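Local coordinates for protein histone-lysine N-methyltransferase, H3 lysine-9 specific SUVH6 (Arabidopsis thaliana, PDB 6A5K) that methylates lysine 9 of histone H3 with S-adenosylmethionine as methyl donor and probably binds methylated DNA through its SRA domain, at residues A[5-10]-A[71-76]; A[406-411]-A[495-500]; A[455-460]-A[521-526]; A[461-466]-A[478-483]. The protein carries 1 engineered substitution. One frame throughout, in Å; residues are numbered along the deposited sequence.

Contact 1 of 4, residues A[5-10]-A[71-76]; sequences SSRNKV and GVEVGD
D76 OD2 accepts from two donors. R7 NH1 meets it on the syn side of the carboxylate, at 2.7 Å. The backbone N of E73 comes to D76 OD2 from above the carboxylate plane, at 2.9 Å and almost straight (174° at the hydrogen). The second oxygen, D76 OD1, turns its syn lone pair to R7 NH2 at 2.9 Å. The guanidinium therefore holds the carboxylate end-on with two nitrogens, tip to tip. The two planes are 5° apart, and the paired hydrogen bonds fix how both groups are turned. R7 NH1 also donates to G71 O, near the guanidinium plane, at 3.0 Å. A bend at chi2 (58°) sets the CD of R7 beside that same carbonyl.

Segment 71-76 is a loop of the SRA domain leading into strand 77-78, and its residues E73 to D76 make a type II beta turn. Segment 5-10 starts the long helix 5-29, so the salt-bridge network ties this helix to the SRA domain. E73 uses a different approach from D76. Its carboxylate stacks over one face of the guanidinium, with E73 CD 3.6 Å from R7 NE. The long salt bridge from E73 OE1 to R7 NH2 rests on charge alone. An alanine at R7 would probably leave the carboxylates of D76 and E73 without their shared positive mate and G71 O without this donor.

G71 packs close on the helix, its CA 3.9 Å from S6 C. A CB there would clash with S6 O and V10 CG2. V10 CB packs on G71 O at 3.6 Å.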
# COMPACT_ATOMS: atom_id res chain seq x y z
N SER A 5 -3.20 9.64 -16.58
CA SER A 5 -1.90 10.21 -16.29
C SER A 5 -2.02 10.85 -14.91
O SER A 5 -1.10 10.78 -14.11
CB SER A 5 -1.49 11.24 -17.34
OG SER A 5 -0.23 11.81 -17.01
N SER A 6 -3.18 11.46 -14.63
CA SER A 6 -3.45 12.07 -13.33
C SER A 6 -3.37 11.06 -12.19
O SER A 6 -2.77 11.35 -11.16
CB SER A 6 -4.83 12.73 -13.31
OG SER A 6 -4.81 13.98 -13.97
N ARG A 7 -3.99 9.90 -12.38
CA ARG A 7 -3.95 8.85 -11.36
C ARG A 7 -2.52 8.43 -11.03
O ARG A 7 -2.13 8.34 -9.86
CB ARG A 7 -4.75 7.63 -11.81
CG ARG A 7 -4.78 6.50 -10.78
CD ARG A 7 -5.36 7.00 -9.47
NE ARG A 7 -5.66 5.91 -8.53
CZ ARG A 7 -5.98 6.10 -7.25
NH1 ARG A 7 -6.00 7.33 -6.75
NH2 ARG A 7 -6.25 5.07 -6.46
N ASN A 8 -1.74 8.17 -12.08
CA ASN A 8 -0.34 7.81 -11.87
C ASN A 8 0.44 8.95 -11.20
O ASN A 8 1.24 8.70 -10.30
CB ASN A 8 0.32 7.42 -13.19
CG ASN A 8 0.21 5.94 -13.48
OD1 ASN A 8 -0.58 5.21 -12.86
ND2 ASN A 8 1.01 5.47 -14.43
N LYS A 9 0.19 10.19 -11.62
CA LYS A 9 0.84 11.35 -11.00
C LYS A 9 0.56 11.42 -9.50
O LYS A 9 1.46 11.64 -8.69
CB LYS A 9 0.39 12.65 -11.67
CG LYS A 9 0.89 12.84 -13.09
CD LYS A 9 0.41 14.17 -13.66
CE LYS A 9 0.63 14.25 -15.17
NZ LYS A 9 1.75 15.17 -15.54
N VAL A 10 -0.71 11.23 -9.12
CA VAL A 10 -1.09 11.26 -7.72
C VAL A 10 -0.39 10.14 -6.93
O VAL A 10 0.23 10.39 -5.88
CB VAL A 10 -2.62 11.12 -7.56
CG1 VAL A 10 -3.01 10.85 -6.10
CG2 VAL A 10 -3.32 12.39 -8.08
N GLY A 71 -7.53 12.24 -10.47
CA GLY A 71 -6.56 11.26 -10.02
C GLY A 71 -6.72 10.82 -8.57
O GLY A 71 -5.96 9.98 -8.09
N VAL A 72 -7.70 11.39 -7.87
CA VAL A 72 -8.01 10.98 -6.51
C VAL A 72 -9.33 10.20 -6.51
O VAL A 72 -10.34 10.68 -7.01
CB VAL A 72 -8.10 12.18 -5.55
CG1 VAL A 72 -8.50 11.70 -4.15
CG2 VAL A 72 -6.78 12.92 -5.50
N GLU A 73 -9.31 9.01 -5.93
CA GLU A 73 -10.46 8.11 -6.04
C GLU A 73 -11.05 7.75 -4.69
O GLU A 73 -10.33 7.62 -3.71
CB GLU A 73 -10.05 6.84 -6.81
CG GLU A 73 -9.55 7.14 -8.22
CD GLU A 73 -9.22 5.89 -9.01
OE1 GLU A 73 -9.29 4.78 -8.44
OE2 GLU A 73 -8.89 6.01 -10.22
N VAL A 74 -12.37 7.59 -4.66
CA VAL A 74 -13.08 7.13 -3.47
C VAL A 74 -12.40 5.88 -2.91
O VAL A 74 -12.09 4.94 -3.64
CB VAL A 74 -14.56 6.82 -3.79
CG1 VAL A 74 -15.22 6.06 -2.65
CG2 VAL A 74 -15.31 8.12 -4.09
N GLY A 75 -12.12 5.89 -1.61
CA GLY A 75 -11.46 4.77 -0.96
C GLY A 75 -9.97 4.99 -0.73
O GLY A 75 -9.37 4.27 0.08
N ASP A 76 -9.38 5.97 -1.41
CA ASP A 76 -7.95 6.25 -1.26
C ASP A 76 -7.61 6.55 0.20
O ASP A 76 -8.40 7.18 0.91
CB ASP A 76 -7.51 7.43 -2.13
CG ASP A 76 -7.31 7.06 -3.60
OD1 ASP A 76 -7.36 5.85 -3.94
OD2 ASP A 76 -7.09 7.98 -4.41

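Contact 2 of 4, residues A[406-411]-A[495-500]; sequences GNRYDN and DYNYAL. With SAM (S-adenosylmethionine), chain F.
R408 NH1 makes the one direct hydrogen bond between the segments, a weak one to Y496 O at 3.4 Å. D495 O lies at the edge of the same guanidinium but farther off, 3.7 Å from R408 NH1. An extended chain from CG to NE carries R408 across. Its NH2 also bonds to D404 O, and F403 makes a cation-pi contact with it.

Water carries most of the rest. One water accepts from R408 NH1 and donates to D495 O at 2.6 Å. Another accepts from R408 NH2 and donates to Y496 O at 2.8 Å. A third joins N407 O to N497 ND2, accepting from that amide at 2.9 Å.

Turn bonds shape 495-500 itself. N497 N donates to D495 OD1 at 3.1 Å, which is an Asx turn.

Ligand contacts fall to Y496, whose CB points away from 406-411. Its ring meets SAM C5' edge-on. Y496 OH is 3.3 Å from SAM CE, the methyl carbon to be transferred, and is hydrogen-bonded to I453 O. A tyrosine hydroxyl beside the donor methyl is characteristic of the SET domain methyl-transfer site.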
# COMPACT_ATOMS: atom_id res chain seq x y z
N GLY A 406 15.01 -12.37 -11.49
CA GLY A 406 16.05 -11.45 -11.92
C GLY A 406 15.61 -10.24 -12.72
O GLY A 406 14.54 -10.26 -13.34
N ASN A 407 16.44 -9.20 -12.70
CA ASN A 407 16.21 -7.97 -13.48
C ASN A 407 14.87 -7.27 -13.27
O ASN A 407 14.23 -6.85 -14.23
CB ASN A 407 16.35 -8.24 -14.99
CG ASN A 407 17.70 -8.81 -15.36
OD1 ASN A 407 17.81 -9.98 -15.72
ND2 ASN A 407 18.74 -7.99 -15.24
N ARG A 408 14.43 -7.16 -12.03
CA ARG A 408 13.14 -6.53 -11.77
C ARG A 408 13.23 -5.30 -10.90
O ARG A 408 12.23 -4.61 -10.68
CB ARG A 408 12.18 -7.53 -11.14
CG ARG A 408 11.77 -8.61 -12.08
CD ARG A 408 10.99 -9.62 -11.33
NE ARG A 408 10.72 -10.80 -12.13
CZ ARG A 408 9.58 -11.03 -12.76
NH1 ARG A 408 8.59 -10.15 -12.69
NH2 ARG A 408 9.44 -12.15 -13.44
N TYR A 409 14.42 -5.04 -10.36
CA TYR A 409 14.59 -3.86 -9.54
C TYR A 409 14.33 -2.62 -10.40
O TYR A 409 14.92 -2.44 -11.47
CB TYR A 409 15.98 -3.82 -8.92
CG TYR A 409 16.32 -2.48 -8.32
CD1 TYR A 409 15.59 -1.97 -7.26
CD2 TYR A 409 17.36 -1.72 -8.82
CE1 TYR A 409 15.89 -0.74 -6.71
CE2 TYR A 409 17.67 -0.49 -8.28
CZ TYR A 409 16.93 -0.00 -7.23
OH TYR A 409 17.23 1.22 -6.69
N ASP A 410 13.42 -1.78 -9.93
CA ASP A 410 13.11 -0.52 -10.58
C ASP A 410 13.71 0.60 -9.75
O ASP A 410 13.31 0.79 -8.60
CB ASP A 410 11.60 -0.35 -10.74
CG ASP A 410 11.23 0.84 -11.62
OD1 ASP A 410 11.95 1.86 -11.58
OD2 ASP A 410 10.23 0.75 -12.35
N ASN A 411 14.64 1.34 -10.34
CA ASN A 411 15.33 2.40 -9.60
C ASN A 411 14.73 3.80 -9.82
O ASN A 411 15.36 4.80 -9.50
CB ASN A 411 16.82 2.42 -9.97
CG ASN A 411 17.07 2.78 -11.43
OD1 ASN A 411 16.13 3.03 -12.19
ND2 ASN A 411 18.34 2.83 -11.83
N ASP A 495 4.00 -5.85 -11.55
CA ASP A 495 4.35 -5.84 -12.96
C ASP A 495 4.98 -7.18 -13.40
O ASP A 495 6.10 -7.49 -13.00
CB ASP A 495 5.31 -4.67 -13.23
CG ASP A 495 5.80 -4.62 -14.67
OD1 ASP A 495 5.10 -5.13 -15.57
OD2 ASP A 495 6.90 -4.08 -14.89
N TYR A 496 4.26 -7.94 -14.21
CA TYR A 496 4.74 -9.25 -14.69
C TYR A 496 6.01 -9.14 -15.53
O TYR A 496 6.80 -10.09 -15.62
CB TYR A 496 3.68 -9.96 -15.53
CG TYR A 496 2.65 -10.74 -14.74
CD1 TYR A 496 2.48 -10.54 -13.37
CD2 TYR A 496 1.85 -11.68 -15.38
CE1 TYR A 496 1.53 -11.27 -12.66
CE2 TYR A 496 0.90 -12.41 -14.68
CZ TYR A 496 0.74 -12.20 -13.32
OH TYR A 496 -0.21 -12.94 -12.65
N ASN A 497 6.17 -7.99 -16.18
CA ASN A 497 7.42 -7.65 -16.86
C ASN A 497 7.74 -8.55 -18.06
O ASN A 497 8.90 -8.67 -18.45
CB ASN A 497 8.58 -7.67 -15.85
CG ASN A 497 9.79 -6.89 -16.32
OD1 ASN A 497 9.66 -5.83 -16.93
ND2 ASN A 497 10.98 -7.41 -16.03
N TYR A 498 6.72 -9.17 -18.65
CA TYR A 498 6.93 -9.99 -19.85
C TYR A 498 7.36 -9.11 -21.01
O TYR A 498 6.80 -8.04 -21.22
CB TYR A 498 5.66 -10.74 -20.26
CG TYR A 498 5.11 -11.78 -19.30
CD1 TYR A 498 5.94 -12.51 -18.47
CD2 TYR A 498 3.75 -12.05 -19.27
CE1 TYR A 498 5.42 -13.47 -17.60
CE2 TYR A 498 3.22 -13.00 -18.42
CZ TYR A 498 4.06 -13.71 -17.59
OH TYR A 498 3.52 -14.66 -16.74
N ALA A 499 8.35 -9.56 -21.78
CA ALA A 499 8.70 -8.88 -23.02
C ALA A 499 7.67 -9.24 -24.08
O ALA A 499 7.25 -10.40 -24.18
CB ALA A 499 10.09 -9.27 -23.47
N LEU A 500 7.25 -8.26 -24.88
CA LEU A 500 6.23 -8.51 -25.90
C LEU A 500 6.79 -9.34 -27.05
O LEU A 500 7.94 -9.18 -27.44
CB LEU A 500 5.67 -7.18 -26.43
CG LEU A 500 4.88 -6.32 -25.44
CD1 LEU A 500 4.01 -5.30 -26.17
CD2 LEU A 500 4.03 -7.18 -24.51
N SAM F . -5.73 -14.98 -12.72
CA SAM F . -4.94 -16.19 -12.41
C SAM F . -5.80 -17.38 -11.99
O SAM F . -5.27 -18.42 -11.57
OXT SAM F . -7.03 -17.33 -12.05
CB SAM F . -3.91 -15.89 -11.33
CG SAM F . -2.70 -15.17 -11.90
SD SAM F . -1.83 -16.32 -12.99
CE SAM F . -0.21 -16.25 -12.23
C5' SAM F . -1.45 -15.37 -14.48
C4' SAM F . -2.61 -15.41 -15.45
O4' SAM F . -3.65 -14.55 -14.99
C3' SAM F . -2.20 -14.90 -16.82
O3' SAM F . -1.72 -15.95 -17.62
C2' SAM F . -3.50 -14.35 -17.33
O2' SAM F . -4.28 -15.43 -17.79
C1' SAM F . -4.17 -13.82 -16.08
N9 SAM F . -3.85 -12.39 -15.91
C8 SAM F . -3.12 -11.81 -14.89
N7 SAM F . -3.06 -10.47 -15.11
C5 SAM F . -3.71 -10.19 -16.26
C6 SAM F . -3.96 -9.01 -16.95
N6 SAM F . -3.50 -7.84 -16.49
N1 SAM F . -4.67 -9.05 -18.13
C2 SAM F . -5.15 -10.24 -18.62
N3 SAM F . -4.92 -11.42 -17.92
C4 SAM F . -4.22 -11.39 -16.77
O HOH W 1 13.47 -6.61 -17.37
O HOH W 2 8.32 -7.29 -11.69
O HOH W 3 6.53 -12.07 -13.66

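Contact 3 of 4, residues A[455-460]-A[521-526]; sequences HSCSPN and VCRRRL. With ZN (zinc ion), chain E; SAM (S-adenosylmethionine), chain F.
R523 lies along C457: its CB, CG and guanidinium meet that residue, and its NH2 nears H455. R523 CB lies 4.1 Å from C457 SG, and CG is equally near. A bend at chi3 (-80°) turns NE out of the line of the chain. Beyond it the guanidinium lies with one face over C457 SG and CB. At the tip, R523 NH1 gives a weak hydrogen bond to C457 O at 3.5 Å. R523 NH2 reaches H455 CE1 at 4.0 Å, with the imidazole and guanidinium planes about at right angles.

The sulfur under this arginine binds zinc, C457 SG at 2.4 Å. C522 SG binds the same ion at 2.3 Å, and C515 and C517 complete the site. C457 comes from the SET domain, and the other three form the C-X-C-X4-C pattern of a post-SET zinc site. Two N-H groups also point at C457 SG. The straighter is R523 N, at 3.4 Å and 176°, and the other is H455 NE2. Both would probably temper the thiolate's charge. H455 ND1 is hydrogen-bonded to the backbone N of Y496, so both ring nitrogens are held.

H455 also faces the cofactor. Its backbone N donates to SAM N7 at 3.0 Å, and its O accepts from SAM N6. L526 touches both: its CD1 packs on H455 CG at 3.6 Å and its CD2 on the adenine. The shared zinc probably holds the C-terminal segment against the SAM pocket.

Segment 455-460 runs from strand 454-455 to strand 461-467. S456 and N460 bond to strand 491-494, and S458 OG bonds to N8 and K11 of helix 5-29.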
# COMPACT_ATOMS: atom_id res chain seq x y z
N HIS A 455 -1.33 -9.29 -12.93
CA HIS A 455 -0.50 -8.20 -13.43
C HIS A 455 -1.27 -6.88 -13.49
O HIS A 455 -2.46 -6.86 -13.81
CB HIS A 455 0.03 -8.51 -14.83
CG HIS A 455 0.52 -7.29 -15.56
ND1 HIS A 455 1.79 -6.79 -15.40
CD2 HIS A 455 -0.12 -6.45 -16.42
CE1 HIS A 455 1.93 -5.70 -16.14
NE2 HIS A 455 0.79 -5.48 -16.77
N SER A 456 -0.57 -5.78 -13.21
CA SER A 456 -1.11 -4.46 -13.53
C SER A 456 -0.03 -3.54 -14.10
O SER A 456 1.15 -3.61 -13.70
CB SER A 456 -1.74 -3.81 -12.30
OG SER A 456 -2.24 -2.52 -12.62
N CYS A 457 -0.42 -2.68 -15.03
CA CYS A 457 0.48 -1.67 -15.58
C CYS A 457 0.61 -0.49 -14.62
O CYS A 457 1.48 0.36 -14.79
CB CYS A 457 -0.01 -1.21 -16.94
SG CYS A 457 -0.10 -2.53 -18.16
N SER A 458 -0.27 -0.44 -13.63
CA SER A 458 -0.14 0.52 -12.54
C SER A 458 -0.26 -0.21 -11.20
O SER A 458 -1.23 -0.02 -10.46
CB SER A 458 -1.19 1.62 -12.65
OG SER A 458 -0.91 2.65 -11.71
N PRO A 459 0.73 -1.06 -10.88
CA PRO A 459 0.66 -1.99 -9.75
C PRO A 459 0.78 -1.34 -8.38
O PRO A 459 1.36 -0.26 -8.27
CB PRO A 459 1.86 -2.91 -10.01
CG PRO A 459 2.87 -2.00 -10.65
CD PRO A 459 2.05 -1.09 -11.54
N ASN A 460 0.26 -2.00 -7.34
CA ASN A 460 0.44 -1.50 -5.97
C ASN A 460 1.46 -2.34 -5.20
O ASN A 460 1.77 -2.05 -4.04
CB ASN A 460 -0.90 -1.45 -5.21
CG ASN A 460 -1.71 -2.73 -5.34
OD1 ASN A 460 -1.18 -3.78 -5.67
ND2 ASN A 460 -3.02 -2.64 -5.03
N VAL A 521 -3.00 4.06 -18.01
CA VAL A 521 -1.71 4.03 -18.71
C VAL A 521 -1.34 2.60 -19.16
O VAL A 521 -0.16 2.28 -19.36
CB VAL A 521 -0.59 4.58 -17.82
CG1 VAL A 521 -0.94 5.97 -17.34
CG2 VAL A 521 -0.35 3.64 -16.62
N CYS A 522 -2.34 1.76 -19.33
CA CYS A 522 -2.13 0.36 -19.72
C CYS A 522 -1.30 0.21 -20.99
O CYS A 522 -1.50 0.93 -21.97
CB CYS A 522 -3.48 -0.33 -19.90
SG CYS A 522 -3.40 -2.08 -20.30
N ARG A 523 -0.36 -0.73 -20.98
CA ARG A 523 0.49 -0.98 -22.13
C ARG A 523 -0.16 -1.99 -23.09
O ARG A 523 0.46 -2.42 -24.07
CB ARG A 523 1.87 -1.44 -21.64
CG ARG A 523 2.44 -0.42 -20.64
CD ARG A 523 3.92 -0.62 -20.30
NE ARG A 523 4.12 -1.66 -19.30
CZ ARG A 523 3.92 -1.51 -17.99
NH1 ARG A 523 3.50 -0.35 -17.50
NH2 ARG A 523 4.14 -2.53 -17.18
N ARG A 524 -1.40 -2.35 -22.77
CA ARG A 524 -2.36 -2.98 -23.69
C ARG A 524 -2.14 -4.47 -23.95
O ARG A 524 -3.10 -5.20 -24.20
CB ARG A 524 -2.39 -2.24 -25.04
CG ARG A 524 -2.83 -0.78 -24.95
CD ARG A 524 -4.07 -0.59 -24.08
NE ARG A 524 -5.25 -1.30 -24.58
CZ ARG A 524 -6.00 -0.87 -25.58
NH1 ARG A 524 -5.71 0.27 -26.21
NH2 ARG A 524 -7.06 -1.57 -25.97
N ARG A 525 -0.90 -4.93 -23.89
CA ARG A 525 -0.62 -6.35 -24.08
C ARG A 525 0.06 -6.94 -22.85
O ARG A 525 0.97 -6.33 -22.28
CB ARG A 525 0.25 -6.58 -25.32
CG ARG A 525 -0.55 -6.66 -26.62
CD ARG A 525 0.32 -6.91 -27.83
NE ARG A 525 0.99 -8.21 -27.78
CZ ARG A 525 1.90 -8.62 -28.66
NH1 ARG A 525 2.25 -7.84 -29.67
NH2 ARG A 525 2.46 -9.82 -28.53
N LEU A 526 -0.38 -8.12 -22.44
CA LEU A 526 0.27 -8.85 -21.36
C LEU A 526 1.55 -9.49 -21.91
O LEU A 526 2.59 -9.50 -21.25
CB LEU A 526 -0.66 -9.91 -20.77
CG LEU A 526 -0.24 -10.58 -19.46
CD1 LEU A 526 -0.12 -9.57 -18.33
CD2 LEU A 526 -1.22 -11.69 -19.08
ZN ZN E . -2.44 -3.07 -18.45
N SAM F . -5.73 -14.98 -12.72
CA SAM F . -4.94 -16.19 -12.41
C SAM F . -5.80 -17.38 -11.99
O SAM F . -5.27 -18.42 -11.57
OXT SAM F . -7.03 -17.33 -12.05
CB SAM F . -3.91 -15.89 -11.33
CG SAM F . -2.70 -15.17 -11.90
SD SAM F . -1.83 -16.32 -12.99
CE SAM F . -0.21 -16.25 -12.23
C5' SAM F . -1.45 -15.37 -14.48
C4' SAM F . -2.61 -15.41 -15.45
O4' SAM F . -3.65 -14.55 -14.99
C3' SAM F . -2.20 -14.90 -16.82
O3' SAM F . -1.72 -15.95 -17.62
C2' SAM F . -3.50 -14.35 -17.33
O2' SAM F . -4.28 -15.43 -17.79
C1' SAM F . -4.17 -13.82 -16.08
N9 SAM F . -3.85 -12.39 -15.91
C8 SAM F . -3.12 -11.81 -14.89
N7 SAM F . -3.06 -10.47 -15.11
C5 SAM F . -3.71 -10.19 -16.26
C6 SAM F . -3.96 -9.01 -16.95
N6 SAM F . -3.50 -7.84 -16.49
N1 SAM F . -4.67 -9.05 -18.13
C2 SAM F . -5.15 -10.24 -18.62
N3 SAM F . -4.92 -11.42 -17.92
C4 SAM F . -4.22 -11.39 -16.77

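Contact 4 of 4, residues A[461-466]-A[478-483]; sequences LYAQNV and VMFFAQ
Y462 and F481 form a hydrogen-bonded antiparallel pair. Y462 N donates to F481 O at 2.9 Å, and F481 N returns a bond to Y462 O at 3.0 Å. Q464 and M479, a selenomethionine, make the next such pair. Q464 N reaches M479 O at 2.8 Å, and M479 N reaches Q464 O at 2.9 Å.

The side chains of these four share one face of the sheet. The Y462 ring leans over its partner, its CG between the backbone N and carbonyl carbon (chi1 58°). F481 CB makes a CH-pi contact with it, 4.1 Å from the ring centroid. Q483 CB meets the ring edge, 3.7 Å from Y462 CD1. Q464 CB packs against F481 CD1 at 3.6 Å, and V466 CG2 against M479 CG at 3.5 Å. An alanine at Y462 would probably open a gap beside F481 CB and Q483 CB and leave the water on A482 O without its hydroxyl partner. The other face is apolar over most of its length: L461 touches F480 and A482, and A463 touches F480 and V478.

Further out, this beta hairpin is the centre of a four-stranded sheet. Strand 328-330 pairs with 461-467, and strand 378-381 with 477-482. Q464 NE2 bonds to N465 O and to K326 O, which fixes the turn of its amide.

Backbone bonds thus set the register. The L461, A463 and F480 face is mostly apolar. The opposite face mixes aromatic and apolar groups with polar ends that have partners: the Q464 amide in those two carbonyls, Y462 OH in a water shared with A482 O.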
# COMPACT_ATOMS: atom_id res chain seq x y z
N LEU A 461 1.99 -3.38 -5.84
CA LEU A 461 3.05 -4.20 -5.26
C LEU A 461 4.29 -4.22 -6.14
O LEU A 461 4.20 -3.97 -7.34
CB LEU A 461 2.61 -5.65 -5.04
CG LEU A 461 1.37 -6.02 -4.22
CD1 LEU A 461 1.32 -7.55 -4.00
CD2 LEU A 461 1.31 -5.28 -2.89
N TYR A 462 5.44 -4.52 -5.55
CA TYR A 462 6.60 -4.87 -6.36
C TYR A 462 7.32 -6.06 -5.76
O TYR A 462 7.19 -6.35 -4.56
CB TYR A 462 7.58 -3.69 -6.50
CG TYR A 462 8.11 -3.14 -5.20
CD1 TYR A 462 7.46 -2.11 -4.55
CD2 TYR A 462 9.29 -3.65 -4.63
CE1 TYR A 462 7.95 -1.59 -3.36
CE2 TYR A 462 9.78 -3.13 -3.43
CZ TYR A 462 9.10 -2.10 -2.81
OH TYR A 462 9.57 -1.55 -1.63
N ALA A 463 8.09 -6.74 -6.61
CA ALA A 463 8.90 -7.88 -6.20
C ALA A 463 10.26 -7.41 -5.70
O ALA A 463 10.87 -6.50 -6.26
CB ALA A 463 9.07 -8.87 -7.36
N GLN A 464 10.72 -8.05 -4.63
CA GLN A 464 11.95 -7.68 -3.96
C GLN A 464 12.73 -8.95 -3.64
O GLN A 464 12.22 -9.84 -2.95
CB GLN A 464 11.66 -6.91 -2.68
CG GLN A 464 12.89 -6.58 -1.84
CD GLN A 464 13.88 -5.71 -2.60
OE1 GLN A 464 13.55 -4.60 -3.02
NE2 GLN A 464 15.10 -6.22 -2.80
N ASN A 465 13.96 -9.03 -4.15
CA ASN A 465 14.82 -10.17 -3.86
C ASN A 465 15.35 -10.10 -2.43
O ASN A 465 15.85 -9.06 -2.01
CB ASN A 465 15.99 -10.23 -4.85
CG ASN A 465 15.56 -10.64 -6.24
OD1 ASN A 465 14.47 -11.18 -6.44
ND2 ASN A 465 16.42 -10.40 -7.23
N VAL A 466 15.21 -11.20 -1.69
CA VAL A 466 15.69 -11.27 -0.31
C VAL A 466 16.50 -12.54 -0.08
O VAL A 466 16.12 -13.62 -0.53
CB VAL A 466 14.52 -11.21 0.71
CG1 VAL A 466 15.04 -11.33 2.16
CG2 VAL A 466 13.73 -9.91 0.56
N VAL A 478 11.69 -14.44 -3.58
CA VAL A 478 10.94 -13.35 -4.22
C VAL A 478 9.84 -12.89 -3.26
O VAL A 478 8.87 -13.61 -3.03
CB VAL A 478 10.36 -13.79 -5.58
CG1 VAL A 478 9.42 -12.74 -6.15
CG2 VAL A 478 11.52 -14.09 -6.55
N MSE A 479 10.02 -11.70 -2.69
CA MSE A 479 9.12 -11.20 -1.66
C MSE A 479 8.37 -9.98 -2.17
O MSE A 479 8.99 -9.03 -2.64
CB MSE A 479 9.91 -10.82 -0.40
CG MSE A 479 10.87 -11.92 0.09
SE MSE A 479 9.86 -13.51 0.56
CE MSE A 479 11.02 -14.24 1.95
N PHE A 480 7.04 -9.98 -2.05
CA PHE A 480 6.27 -8.82 -2.50
C PHE A 480 6.07 -7.78 -1.40
O PHE A 480 5.79 -8.12 -0.25
CB PHE A 480 4.92 -9.26 -3.05
CG PHE A 480 5.03 -10.16 -4.23
CD1 PHE A 480 5.36 -9.64 -5.47
CD2 PHE A 480 4.83 -11.53 -4.11
CE1 PHE A 480 5.47 -10.46 -6.58
CE2 PHE A 480 4.95 -12.35 -5.20
CZ PHE A 480 5.27 -11.82 -6.44
N PHE A 481 6.21 -6.51 -1.78
CA PHE A 481 6.01 -5.37 -0.88
C PHE A 481 5.00 -4.38 -1.46
O PHE A 481 4.96 -4.18 -2.68
CB PHE A 481 7.33 -4.63 -0.62
CG PHE A 481 8.28 -5.36 0.29
CD1 PHE A 481 9.15 -6.32 -0.21
CD2 PHE A 481 8.32 -5.07 1.65
CE1 PHE A 481 10.03 -6.99 0.62
CE2 PHE A 481 9.20 -5.74 2.49
CZ PHE A 481 10.05 -6.69 1.98
N ALA A 482 4.22 -3.73 -0.60
CA ALA A 482 3.32 -2.66 -1.03
C ALA A 482 4.08 -1.37 -1.37
O ALA A 482 4.97 -0.96 -0.63
CB ALA A 482 2.28 -2.38 0.05
N GLN A 483 3.73 -0.73 -2.49
CA GLN A 483 4.29 0.58 -2.80
C GLN A 483 3.24 1.70 -2.76
O GLN A 483 3.48 2.81 -3.23
CB GLN A 483 5.00 0.56 -4.17
CG GLN A 483 4.14 0.21 -5.39
CD GLN A 483 4.91 0.41 -6.69
OE1 GLN A 483 6.13 0.57 -6.69
NE2 GLN A 483 4.19 0.42 -7.81
O HOH W 4 7.64 0.34 -0.55

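Overall arrangement
Contacts 2 and 3 meet at the cofactor, their centres about 12 Å apart. Y496 N is hydrogen-bonded to H455 ND1 at 3.0 Å, and D495 OD1 faces R523 NH2 in a weak ion pair. Contact 2 lies near the transferable methyl, contact 3 at the adenine. Contact 4 is nested in the chain loops closed by both, and N460 O accepts from Q483 N at 2.8 Å to tie it to contact 3. The F480 side chain is about 9 Å from SAM. Contact 1 brings in the SRA domain. N8 on its helix bonds through OD1 to S458 OG at 2.8 Å, linking 5-10 to the zinc-binding segments. The centre of contact 1 is about 24 Å from that of contact 2.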